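Local coordinates for protein butyryl-CoA dehydrogenase (Marinomonas mediterranea, PDB 6CXT) that belongs to the acyl-CoA dehydrogenase family of flavoproteins and binds flavin-adenine dinucleotide and the ligand FK4, at residues 239-244 and 304-309; 148-153 and 182-187; 273-276 and 280-283; 325-330 and 350-355. One frame throughout, in Å; residues are numbered along the deposited sequence. Where two conformers were deposited one is given.

Interaction 1: residues 239-244 and 304-309. With FK4 (S-[2-({N-[(2R)-2-hydroxy-4-{[(R)-hydroxy(oxo)-lambda~5~-phosphanyl]oxy}-3,3-dimethylbutanoyl]-beta-alanyl}amino)ethyl] 1H-pyrrole-2-carbothioate), chain C.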
# COMPACT_ATOMS: atom_id res chain seq x y z
N MET B 239 -23.63 17.34 -6.74
CA MET B 239 -22.50 16.42 -6.39
C MET B 239 -22.17 16.52 -4.90
O MET B 239 -21.80 15.53 -4.29
CB MET B 239 -21.29 16.70 -7.22
CG MET B 239 -21.38 16.22 -8.65
SD MET B 239 -21.88 14.46 -8.75
CE MET B 239 -23.65 14.58 -9.15
N ASP B 240 -22.35 17.68 -4.29
CA ASP B 240 -22.17 17.74 -2.84
C ASP B 240 -23.16 16.85 -2.12
O ASP B 240 -22.80 16.14 -1.16
CB ASP B 240 -22.17 19.17 -2.32
CG ASP B 240 -21.54 19.28 -0.96
OD1 ASP B 240 -20.31 19.01 -0.84
OD2 ASP B 240 -22.27 19.61 -0.00
N TRP B 241 -24.40 16.82 -2.60
CA TRP B 241 -25.39 15.91 -2.06
C TRP B 241 -25.06 14.44 -2.38
O TRP B 241 -25.18 13.57 -1.51
CB TRP B 241 -26.81 16.22 -2.64
CG TRP B 241 -27.47 17.35 -1.90
CD1 TRP B 241 -27.65 18.66 -2.34
CD2 TRP B 241 -28.04 17.29 -0.60
NE1 TRP B 241 -28.28 19.40 -1.37
CE2 TRP B 241 -28.55 18.59 -0.30
CE3 TRP B 241 -28.17 16.26 0.35
CZ2 TRP B 241 -29.13 18.89 0.92
CZ3 TRP B 241 -28.78 16.55 1.54
CH2 TRP B 241 -29.27 17.87 1.81
N GLU B 242 -24.74 14.17 -3.62
CA GLU B 242 -24.54 12.78 -4.08
C GLU B 242 -23.27 12.16 -3.44
O GLU B 242 -23.29 11.06 -2.90
CB GLU B 242 -24.44 12.73 -5.59
CG GLU B 242 -24.41 11.30 -6.10
CD GLU B 242 -24.38 11.24 -7.60
OE1 GLU B 242 -25.45 11.25 -8.21
OE2 GLU B 242 -23.29 11.18 -8.21
N ARG B 243 -22.16 12.91 -3.49
CA ARG B 243 -20.87 12.42 -2.98
C ARG B 243 -20.98 12.16 -1.49
O ARG B 243 -20.31 11.27 -0.97
CB ARG B 243 -19.78 13.45 -3.29
CG ARG B 243 -19.35 13.47 -4.77
CD ARG B 243 -18.42 14.67 -4.96
NE ARG B 243 -18.20 14.88 -6.38
CZ ARG B 243 -17.77 16.04 -6.92
NH1 ARG B 243 -17.54 17.09 -6.15
NH2 ARG B 243 -17.58 16.13 -8.24
N CYS B 244 -21.82 12.94 -0.81
CA CYS B 244 -22.03 12.79 0.63
C CYS B 244 -22.98 11.63 0.96
O CYS B 244 -22.61 10.71 1.75
CB CYS B 244 -22.61 14.09 1.23
SG CYS B 244 -22.78 14.07 3.05
N TRP B 304 -22.61 15.76 9.00
CA TRP B 304 -22.77 16.79 10.02
C TRP B 304 -22.31 18.14 9.52
O TRP B 304 -22.96 19.16 9.75
CB TRP B 304 -22.00 16.42 11.31
CG TRP B 304 -22.01 17.53 12.31
CD1 TRP B 304 -22.98 17.79 13.23
CD2 TRP B 304 -21.01 18.54 12.48
NE1 TRP B 304 -22.65 18.91 13.97
CE2 TRP B 304 -21.45 19.38 13.54
CE3 TRP B 304 -19.78 18.79 11.86
CZ2 TRP B 304 -20.70 20.48 13.98
CZ3 TRP B 304 -19.03 19.90 12.31
CH2 TRP B 304 -19.50 20.72 13.37
N GLN B 305 -21.15 18.16 8.87
CA GLN B 305 -20.59 19.42 8.43
C GLN B 305 -21.48 20.08 7.35
O GLN B 305 -21.61 21.33 7.32
CB GLN B 305 -19.17 19.27 7.91
CG GLN B 305 -18.34 20.47 8.28
CD GLN B 305 -17.06 20.56 7.52
OE1 GLN B 305 -16.95 20.12 6.36
NE2 GLN B 305 -16.07 21.13 8.17
N LYS B 306 -22.04 19.25 6.47
CA LYS B 306 -22.95 19.72 5.43
C LYS B 306 -24.18 20.41 6.03
O LYS B 306 -24.74 21.30 5.41
CB LYS B 306 -23.35 18.57 4.49
CG LYS B 306 -24.05 19.05 3.23
CD LYS B 306 -24.26 17.90 2.22
CE LYS B 306 -25.36 18.28 1.21
NZ LYS B 306 -25.02 19.55 0.53
N SER B 307 -24.58 20.01 7.23
CA SER B 307 -25.67 20.66 7.95
C SER B 307 -25.26 21.98 8.64
O SER B 307 -26.11 22.59 9.26
CB SER B 307 -26.21 19.72 9.04
OG SER B 307 -26.61 18.48 8.49
N GLN B 308 -23.99 22.40 8.56
CA GLN B 308 -23.49 23.59 9.30
C GLN B 308 -23.33 24.86 8.47
O GLN B 308 -22.90 25.90 9.00
CB GLN B 308 -22.12 23.32 9.98
CG GLN B 308 -22.09 22.13 10.94
CD GLN B 308 -23.26 22.11 11.91
OE1 GLN B 308 -23.41 23.01 12.72
NE2 GLN B 308 -24.07 21.06 11.85
N ASP B 309 -23.61 24.82 7.19
CA ASP B 309 -23.39 26.04 6.36
C ASP B 309 -21.97 26.65 6.56
O ASP B 309 -21.79 27.79 6.99
CB ASP B 309 -24.51 27.08 6.61
CG ASP B 309 -25.06 27.65 5.32
OD1 ASP B 309 -24.90 27.02 4.25
OD2 ASP B 309 -25.68 28.74 5.38
O01 FK4 C . -16.49 22.31 -7.59
P02 FK4 C . -16.37 22.71 -9.10
O03 FK4 C . -15.89 21.59 -10.08
C04 FK4 C . -14.92 20.67 -9.66
C05 FK4 C . -14.09 20.07 -10.74
C06 FK4 C . -13.12 19.05 -10.08
C07 FK4 C . -13.31 21.22 -11.44
C08 FK4 C . -14.96 19.39 -11.83
O09 FK4 C . -14.25 19.11 -13.01
C10 FK4 C . -15.71 18.14 -11.33
N11 FK4 C . -15.35 16.92 -12.05
C12 FK4 C . -15.96 15.71 -11.65
C13 FK4 C . -17.26 15.42 -12.43
C14 FK4 C . -18.20 14.58 -11.68
N15 FK4 C . -19.03 13.87 -12.56
C16 FK4 C . -20.10 13.03 -12.02
C17 FK4 C . -21.29 12.92 -13.01
S18 FK4 C . -22.76 12.34 -12.23
C19 FK4 C . -22.29 10.71 -11.64
C20 FK4 C . -23.56 10.11 -11.17
C21 FK4 C . -23.81 8.80 -10.85
C22 FK4 C . -25.16 8.77 -10.43
C23 FK4 C . -25.69 10.07 -10.52
N24 FK4 C . -24.73 10.91 -10.95
O25 FK4 C . -21.27 10.17 -12.11
O26 FK4 C . -18.29 14.52 -10.46
O27 FK4 C . -16.51 18.10 -10.33
O28 FK4 C . -17.71 23.17 -9.55

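Interaction 2: residues 148-153 and 182-187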
# COMPACT_ATOMS: atom_id res chain seq x y z
N TYR B 148 -36.44 26.61 -24.63
CA TYR B 148 -35.06 26.34 -24.96
C TYR B 148 -35.02 25.16 -25.85
O TYR B 148 -35.85 24.30 -25.70
CB TYR B 148 -34.28 26.03 -23.69
CG TYR B 148 -33.86 27.24 -22.92
CD1 TYR B 148 -32.67 27.90 -23.24
CD2 TYR B 148 -34.64 27.71 -21.88
CE1 TYR B 148 -32.26 29.02 -22.51
CE2 TYR B 148 -34.24 28.81 -21.13
CZ TYR B 148 -33.07 29.46 -21.45
OH TYR B 148 -32.70 30.57 -20.70
N VAL B 149 -34.11 25.16 -26.80
CA VAL B 149 -33.89 24.03 -27.67
C VAL B 149 -32.56 23.40 -27.25
O VAL B 149 -31.48 24.05 -27.32
CB VAL B 149 -33.87 24.49 -29.14
CG1 VAL B 149 -33.54 23.37 -30.13
CG2 VAL B 149 -35.24 25.13 -29.49
N LEU B 150 -32.63 22.11 -26.90
CA LEU B 150 -31.47 21.36 -26.35
C LEU B 150 -30.98 20.39 -27.39
O LEU B 150 -31.77 19.68 -28.05
CB LEU B 150 -31.87 20.64 -25.07
CG LEU B 150 -31.68 21.38 -23.75
CD1 LEU B 150 -32.66 22.55 -23.54
CD2 LEU B 150 -31.75 20.41 -22.58
N ASN B 151 -29.66 20.38 -27.58
CA ASN B 151 -29.08 19.55 -28.54
C ASN B 151 -27.78 18.92 -28.03
O ASN B 151 -26.84 19.64 -27.73
CB ASN B 151 -28.80 20.37 -29.77
CG ASN B 151 -28.82 19.55 -31.01
OD1 ASN B 151 -29.88 19.07 -31.44
ND2 ASN B 151 -27.65 19.35 -31.59
N GLY B 152 -27.70 17.58 -27.98
CA GLY B 152 -26.38 16.94 -27.68
C GLY B 152 -26.59 15.52 -27.15
O GLY B 152 -27.73 15.11 -26.88
N GLY B 153 -25.49 14.77 -27.02
CA GLY B 153 -25.50 13.38 -26.43
C GLY B 153 -24.93 13.38 -25.00
O GLY B 153 -24.01 14.15 -24.68
N THR B 182 -26.24 25.87 -18.03
CA THR B 182 -27.53 25.92 -17.34
C THR B 182 -28.08 24.50 -17.15
O THR B 182 -27.84 23.63 -17.98
CB THR B 182 -28.53 26.79 -18.22
OG1 THR B 182 -27.95 28.11 -18.42
CG2 THR B 182 -29.89 26.92 -17.60
N ALA B 183 -28.80 24.31 -16.04
CA ALA B 183 -29.45 23.07 -15.71
C ALA B 183 -30.92 23.10 -16.12
O ALA B 183 -31.62 24.10 -15.87
CB ALA B 183 -29.35 22.81 -14.22
N PHE B 184 -31.38 21.99 -16.68
CA PHE B 184 -32.78 21.86 -17.13
C PHE B 184 -33.33 20.50 -16.71
O PHE B 184 -32.59 19.51 -16.71
CB PHE B 184 -32.80 21.86 -18.67
CG PHE B 184 -32.32 23.14 -19.29
CD1 PHE B 184 -33.20 24.23 -19.47
CD2 PHE B 184 -30.99 23.26 -19.73
CE1 PHE B 184 -32.75 25.40 -20.07
CE2 PHE B 184 -30.53 24.43 -20.32
CZ PHE B 184 -31.42 25.51 -20.51
N VAL B 185 -34.60 20.46 -16.35
CA VAL B 185 -35.32 19.19 -16.18
C VAL B 185 -36.00 18.91 -17.50
O VAL B 185 -36.81 19.73 -17.96
CB VAL B 185 -36.37 19.30 -15.08
CG1 VAL B 185 -37.21 18.02 -14.99
CG2 VAL B 185 -35.73 19.60 -13.73
N VAL B 186 -35.67 17.79 -18.14
CA VAL B 186 -36.16 17.48 -19.48
C VAL B 186 -37.10 16.26 -19.35
O VAL B 186 -36.62 15.15 -19.06
CB VAL B 186 -35.02 17.20 -20.45
CG1 VAL B 186 -35.54 16.87 -21.86
CG2 VAL B 186 -34.06 18.38 -20.50
N PRO B 187 -38.39 16.45 -19.55
CA PRO B 187 -39.26 15.29 -19.46
C PRO B 187 -38.96 14.25 -20.56
O PRO B 187 -38.60 14.59 -21.64
CB PRO B 187 -40.67 15.88 -19.60
CG PRO B 187 -40.51 17.32 -19.33
CD PRO B 187 -39.13 17.69 -19.76

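Interaction 3: residues 273-276 and 280-283. With FAD (flavin-adenine dinucleotide), chain D.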
# COMPACT_ATOMS: atom_id res chain seq x y z
N LYS B 273 -7.90 -26.15 12.53
CA LYS B 273 -8.19 -24.86 13.18
C LYS B 273 -9.07 -23.97 12.30
O LYS B 273 -9.02 -24.11 11.09
CB LYS B 273 -6.90 -24.14 13.57
CG LYS B 273 -5.93 -23.89 12.43
CD LYS B 273 -4.49 -23.97 12.91
CE LYS B 273 -3.93 -22.59 13.19
NZ LYS B 273 -2.60 -22.73 13.86
N THR B 274 -9.84 -23.06 12.88
CA THR B 274 -10.55 -22.06 12.08
C THR B 274 -9.50 -21.16 11.37
O THR B 274 -8.41 -20.92 11.89
CB THR B 274 -11.48 -21.23 12.93
OG1 THR B 274 -10.72 -20.59 13.99
CG2 THR B 274 -12.53 -22.17 13.54
N ILE B 275 -9.83 -20.67 10.18
CA ILE B 275 -8.84 -19.87 9.43
C ILE B 275 -8.58 -18.55 10.14
O ILE B 275 -7.54 -17.89 9.89
CB ILE B 275 -9.28 -19.65 7.96
CG1 ILE B 275 -10.66 -18.94 7.89
CG2 ILE B 275 -9.23 -21.01 7.23
CD1 ILE B 275 -11.03 -18.49 6.44
N SER B 276 -9.49 -18.17 11.02
CA SER B 276 -9.30 -17.00 11.95
C SER B 276 -8.03 -17.11 12.78
O SER B 276 -7.55 -16.11 13.31
CB SER B 276 -10.50 -16.81 12.89
OG SER B 276 -10.50 -17.89 13.84
N ALA B 280 -2.53 -14.00 8.75
CA ALA B 280 -2.73 -13.53 7.36
C ALA B 280 -4.21 -13.29 7.06
O ALA B 280 -4.58 -12.35 6.30
CB ALA B 280 -2.11 -14.50 6.35
N VAL B 281 -5.07 -14.10 7.68
CA VAL B 281 -6.50 -13.94 7.56
C VAL B 281 -7.02 -12.95 8.60
O VAL B 281 -7.73 -11.99 8.25
CB VAL B 281 -7.25 -15.29 7.72
CG1 VAL B 281 -8.76 -15.03 7.80
CG2 VAL B 281 -6.86 -16.21 6.58
N SER B 282 -6.72 -13.17 9.89
CA SER B 282 -7.38 -12.37 10.91
C SER B 282 -6.92 -10.88 10.84
O SER B 282 -7.75 -9.97 11.02
CB SER B 282 -7.11 -12.92 12.33
OG SER B 282 -5.71 -12.94 12.62
N HIS B 283 -5.64 -10.65 10.56
CA HIS B 283 -5.13 -9.23 10.52
C HIS B 283 -5.65 -8.50 9.29
O HIS B 283 -5.93 -7.31 9.36
CB HIS B 283 -3.62 -9.20 10.60
CG HIS B 283 -3.16 -9.50 11.99
ND1 HIS B 283 -1.98 -9.02 12.52
CD2 HIS B 283 -3.80 -10.15 12.99
CE1 HIS B 283 -1.87 -9.43 13.78
NE2 HIS B 283 -2.97 -10.09 14.10
PA FAD D . -9.26 -21.90 2.16
O1A FAD D . -8.07 -22.83 2.10
O2A FAD D . -10.54 -22.18 2.93
O5B FAD D . -8.70 -20.42 2.56
C5B FAD D . -9.57 -19.33 2.91
C4B FAD D . -8.63 -18.21 3.41
O4B FAD D . -7.85 -18.69 4.53
C3B FAD D . -7.65 -17.79 2.32
O3B FAD D . -7.45 -16.39 2.55
C2B FAD D . -6.36 -18.53 2.72
O2B FAD D . -5.15 -17.94 2.19
C1B FAD D . -6.46 -18.53 4.28
N9A FAD D . -5.61 -19.62 4.81
C8A FAD D . -5.85 -20.96 4.75
N7A FAD D . -4.77 -21.65 5.26
C5A FAD D . -3.83 -20.73 5.64
C6A FAD D . -2.48 -20.74 6.26
N6A FAD D . -1.83 -21.91 6.57
N1A FAD D . -1.88 -19.53 6.47
C2A FAD D . -2.47 -18.32 6.15
N3A FAD D . -3.70 -18.26 5.61
C4A FAD D . -4.41 -19.40 5.33
N1 FAD D . -8.28 -27.01 -7.15
C2 FAD D . -7.96 -28.19 -7.79
O2 FAD D . -7.75 -29.19 -7.04
N3 FAD D . -7.89 -28.32 -9.15
C4 FAD D . -8.19 -27.29 -9.96
O4 FAD D . -8.12 -27.44 -11.18
C4X FAD D . -8.56 -25.97 -9.34
N5 FAD D . -8.90 -24.89 -10.07
C5X FAD D . -9.30 -23.71 -9.51
C6 FAD D . -9.65 -22.64 -10.37
C7 FAD D . -10.09 -21.42 -9.81
C7M FAD D . -10.49 -20.30 -10.74
C8 FAD D . -10.17 -21.26 -8.35
C8M FAD D . -10.62 -19.97 -7.75
C9 FAD D . -9.80 -22.31 -7.49
C9A FAD D . -9.36 -23.54 -8.04
N10 FAD D . -9.00 -24.65 -7.22
C10 FAD D . -8.60 -25.88 -7.86
C1' FAD D . -9.06 -24.58 -5.77
C2' FAD D . -7.88 -23.72 -5.25
O2' FAD D . -6.60 -24.37 -5.38
C3' FAD D . -8.20 -23.28 -3.84
O3' FAD D . -9.33 -22.38 -3.94
C4' FAD D . -7.06 -22.70 -2.98
O4' FAD D . -6.08 -23.74 -2.67
C5' FAD D . -7.60 -22.13 -1.66
O5' FAD D . -8.41 -23.13 -1.04
P FAD D . -9.85 -22.74 -0.53
O1P FAD D . -10.50 -23.95 0.15
O2P FAD D . -10.70 -22.08 -1.59
O3P FAD D . -9.66 -21.63 0.62

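Interaction 4: residues 325-330 and 350-355. With EDO (1,2-ethanediol), chain E.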
# COMPACT_ATOMS: atom_id res chain seq x y z
N GLU B 325 -12.72 3.91 -1.84
CA GLU B 325 -11.45 3.15 -1.78
C GLU B 325 -11.51 1.97 -0.78
O GLU B 325 -11.02 0.86 -1.08
CB GLU B 325 -10.21 4.05 -1.55
CG GLU B 325 -10.01 5.05 -2.73
CD GLU B 325 -9.59 4.41 -4.04
OE1 GLU B 325 -9.22 3.19 -4.09
OE2 GLU B 325 -9.58 5.12 -5.11
N ALA B 326 -12.12 2.23 0.37
CA ALA B 326 -12.27 1.14 1.36
C ALA B 326 -13.15 0.02 0.78
O ALA B 326 -12.90 -1.15 1.02
CB ALA B 326 -12.83 1.67 2.69
N PHE B 327 -14.15 0.39 -0.04
CA PHE B 327 -15.09 -0.55 -0.58
C PHE B 327 -14.39 -1.45 -1.60
O PHE B 327 -14.61 -2.65 -1.62
CB PHE B 327 -16.35 0.18 -1.12
CG PHE B 327 -17.47 -0.72 -1.58
CD1 PHE B 327 -17.71 -1.99 -1.00
CD2 PHE B 327 -18.39 -0.24 -2.54
CE1 PHE B 327 -18.81 -2.79 -1.40
CE2 PHE B 327 -19.46 -1.04 -2.95
CZ PHE B 327 -19.66 -2.32 -2.38
N VAL B 328 -13.49 -0.89 -2.40
CA VAL B 328 -12.70 -1.73 -3.33
C VAL B 328 -11.83 -2.73 -2.50
O VAL B 328 -11.77 -3.93 -2.81
CB VAL B 328 -11.78 -0.81 -4.22
CG1 VAL B 328 -10.71 -1.64 -4.96
CG2 VAL B 328 -12.64 -0.08 -5.28
N GLN B 329 -11.19 -2.25 -1.45
CA GLN B 329 -10.33 -3.12 -0.66
C GLN B 329 -11.18 -4.21 0.03
O GLN B 329 -10.76 -5.36 0.12
CB GLN B 329 -9.55 -2.31 0.37
CG GLN B 329 -8.59 -1.28 -0.25
CD GLN B 329 -7.98 -0.39 0.78
OE1 GLN B 329 -8.60 0.60 1.22
NE2 GLN B 329 -6.76 -0.69 1.19
N SER B 330 -12.35 -3.81 0.52
CA SER B 330 -13.28 -4.74 1.16
C SER B 330 -13.70 -5.87 0.19
O SER B 330 -13.70 -7.07 0.53
CB SER B 330 -14.53 -3.97 1.64
OG SER B 330 -15.43 -4.89 2.31
N ASN B 350 -18.73 -11.84 -4.40
CA ASN B 350 -17.93 -11.18 -5.47
C ASN B 350 -18.68 -9.96 -6.06
O ASN B 350 -18.12 -9.23 -6.87
CB ASN B 350 -17.42 -12.17 -6.53
CG ASN B 350 -18.53 -12.83 -7.33
OD1 ASN B 350 -19.65 -12.28 -7.46
ND2 ASN B 350 -18.23 -13.98 -7.93
N ASN B 351 -19.92 -9.70 -5.63
CA ASN B 351 -20.58 -8.42 -6.06
C ASN B 351 -19.95 -7.18 -5.43
O ASN B 351 -19.98 -6.10 -6.02
CB ASN B 351 -22.07 -8.42 -5.76
CG ASN B 351 -22.82 -9.24 -6.76
OD1 ASN B 351 -22.46 -9.31 -7.93
ND2 ASN B 351 -23.81 -9.92 -6.28
N SER B 352 -19.32 -7.32 -4.27
CA SER B 352 -18.73 -6.16 -3.66
C SER B 352 -17.64 -5.59 -4.56
O SER B 352 -17.65 -4.37 -4.76
CB SER B 352 -18.13 -6.47 -2.26
OG SER B 352 -19.21 -6.88 -1.50
N ILE B 353 -16.69 -6.41 -5.04
CA ILE B 353 -15.61 -5.81 -5.84
C ILE B 353 -16.17 -5.21 -7.16
O ILE B 353 -15.72 -4.13 -7.60
CB ILE B 353 -14.42 -6.78 -6.16
CG1 ILE B 353 -13.23 -6.05 -6.83
CG2 ILE B 353 -14.88 -8.01 -7.00
CD1 ILE B 353 -12.68 -4.78 -6.10
N LYS B 354 -17.12 -5.91 -7.77
CA LYS B 354 -17.69 -5.46 -9.06
C LYS B 354 -18.38 -4.11 -8.89
O LYS B 354 -18.23 -3.22 -9.74
CB LYS B 354 -18.67 -6.53 -9.60
CG LYS B 354 -17.93 -7.80 -10.05
CD LYS B 354 -18.86 -8.72 -10.81
CE LYS B 354 -19.80 -9.40 -9.83
NZ LYS B 354 -20.81 -10.12 -10.66
N ASP B 355 -19.07 -3.95 -7.78
CA ASP B 355 -19.80 -2.71 -7.49
C ASP B 355 -18.87 -1.65 -7.02
O ASP B 355 -19.03 -0.47 -7.40
CB ASP B 355 -20.90 -2.96 -6.43
CG ASP B 355 -21.98 -3.91 -6.94
OD1 ASP B 355 -22.03 -4.23 -8.18
OD2 ASP B 355 -22.81 -4.36 -6.12
C1 EDO E . -26.64 -5.56 -8.80
O1 EDO E . -27.47 -4.39 -8.92
C2 EDO E . -26.11 -5.83 -7.37
O2 EDO E . -25.34 -4.66 -7.02

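Interaction 1: residues 239-244 and 304-309
K306 lies across the indole of W241 and reaches past it to the carboxylate of D240, and every contact across the two segments runs through this lysine. Its side chain crosses that of W241 at about a right angle, with the last two atoms over one face of the ring. CE sits 3.4 Å from the centroid of the six-membered ring of W241, a CH-pi contact, while NZ of K306 is 3.7 Å from the centroid of the five-membered ring and only 9° off its normal, a clear cation-pi geometry. The chain is extended as far as CE and then turns at its last torsion (chi4 56°), which brings NZ back toward D240. There NZ of K306 forms a salt bridge to OD2 of D240 at 2.8 Å, approaching on the anti side and 16° out of the carboxylate plane. The same OD2 accepts a bond from N312, so it is gripped twice. Lower on the lysine, CD touches SG of C244 at 4.2 Å.

The helix bearing W241 also serves the ligand. NH2 of R243 donates to O26 of FK4 at 2.8 Å and to O27 of FK4 at 3.1 Å, while CB of M239 covers one guanidinium face. D240, W241 and C244 of this helix turn to the lysine, M239 and R243 to the ligand.

Helix 231-245 and the end of helix 279-306 meet here beside three others: V316 of helix 313-338 touches D240 and C244, I64 of helix 64-77 touches W241 and K306, and F92 and M96 of helix 81-101 pack on W241.

Interaction 2: residues 148-153 and 182-187
Y148 meets F184, and L150 meets F184 and V186, where strands of two different sheets cross at nearly a right angle in the acyl-CoA dehydrogenase middle domain. The local strand axes make an angle of 91° and approach to 10.5 Å, so the strands meet through side chains, with no hydrogen bond between them.

The tight end is aromatic. F184 directs its edge at the face of Y148 in an edge-to-face pair, with ring centroids 4.9 Å apart and planes at 61°; CE1 of F184 comes within 3.5 Å of CD2 of Y148, offset toward the rim of the tyrosine. CD1 of L150 stands over one face of F184, 4.1 Å from the ring centroid and 6° off the normal. A141 and I219, from the strands flanking 148-153, also touch F184.

V149 and N151 form the partly exposed, opposite-facing side of strand 148-153 and make no contact with 182-187; V149 packs instead on N216 and T218, and OD1 of N151 accepts a bond from N216 N. V185 is buried but points away from 148-153 and packs on Y165. At the far end the contact narrows to a single methyl pair, CD2 of L150 and CG2 of V186, 3.7 Å apart.

Interaction 3: residues 273-276 and 280-283
V281 and I275 are set against each other by their first torsions. In V281, CG1 is anti to the backbone N (chi1 172°) and faces I275, while CG2, placed beside the backbone N, is left to meet the cofactor. In I275, CG1 falls between the backbone N and the carbonyl carbon (chi1 58°) and the chain then runs extended to CD1 (chi2 170°), which reaches the ribose of flavin-adenine dinucleotide.

The two segments belong to the turn that leads from strand 273-274 through a short 3-10 segment into helix 279-306. Their closest approaches are carbonyl oxygens against side-chain carbons: O of I275 lies 3.4 Å from CB of V281, and O of S276 is 3.4 Å from CB of S282. Between side chains the packing is looser, CD1 of I275 being 4.4 Å from CG1 of V281. The hydroxyl of S276 is bonded to the terminal carboxylate of L380 of the second subunit.

Three aliphatic groups then meet the adenosine end of the cofactor. CG2 of V281 is 3.3 Å from C1B of FAD, CD1 of I275 is 3.7 Å from O4B of FAD, and CB of A280 lies 3.8 Å from C2A of FAD, on the adenine. R268 and the carbonyl of R336 add hydrogen bonds, as do S132, T158, T365 and D367 of the fourth subunit, so the cofactor spans two subunits.

Chemically, the contact is van der Waals: I275, A280 and V281 offer the ribose and adenine an aliphatic surface, and the hydrogen bonds to the cofactor named above come from other residues.

Interaction 4: residues 325-330 and 350-355
S352 and I353 lead the contact of helix 351-359 with F327 and V328 of helix 313-338, an antiparallel helix pair in the mainly helical C-terminal domain of the acyl-CoA dehydrogenase fold. The local axes come within 8.0 Å and their directions differ by 144°.

S352 is the first residue to touch. Its CB lies 3.8 Å from CE1 of F327, and its carbonyl O stands over one face of the phenyl ring, toward the rim, 3.7 Å from CZ of F327. The phenylalanine gets there with CG anti to its backbone N (chi1 -174°), which carries the ring toward the other helix. The hydroxyl of S352 bonds to D257 of helix 248-267, whose other carboxylate oxygen takes the hydroxyl of S330; one aspartate thereby joins both helices.

I353 follows, bringing CD1 to 3.9 Å from CG1 of V328 and to 3.5 Å from the carbonyl O of V328. The two side chains meet at a slant, and L357 of the fourth subunit packs on I353. K354 turns to that subunit, its carbonyl O accepting a bond from the hydroxyl of Y343 there.

D355 ends the run, with its CB 4.2 Å from CE2 of F327. Its carboxylate is held at OD1 by the backbone N of L204, while O2 of a 1,2-ethanediol, probably from the crystallisation liquor, donates to OD2 of D355 at 2.7 Å.

How the interactions relate
Interaction 2 comes first along the chain and lies in the beta-rich middle domain; the other three lie in the helical C-terminal domain. Interactions 1 and 3 share helix 279-306, using its end and its start, with centres about 39 Å apart, so one long helix runs from the cofactor contact at a subunit interface to the helix, 231-245, that lines the FK4 pocket. The segments of interaction 3 fall between those of interaction 1 in sequence. Interaction 4, on the next long helix, 313-338, is about 24 Å from interaction 1 and 21 Å from interaction 3 between centres. Interactions 2 and 3 lie about 55 Å apart, on opposite sides of the chain's centre. None of the four touches another.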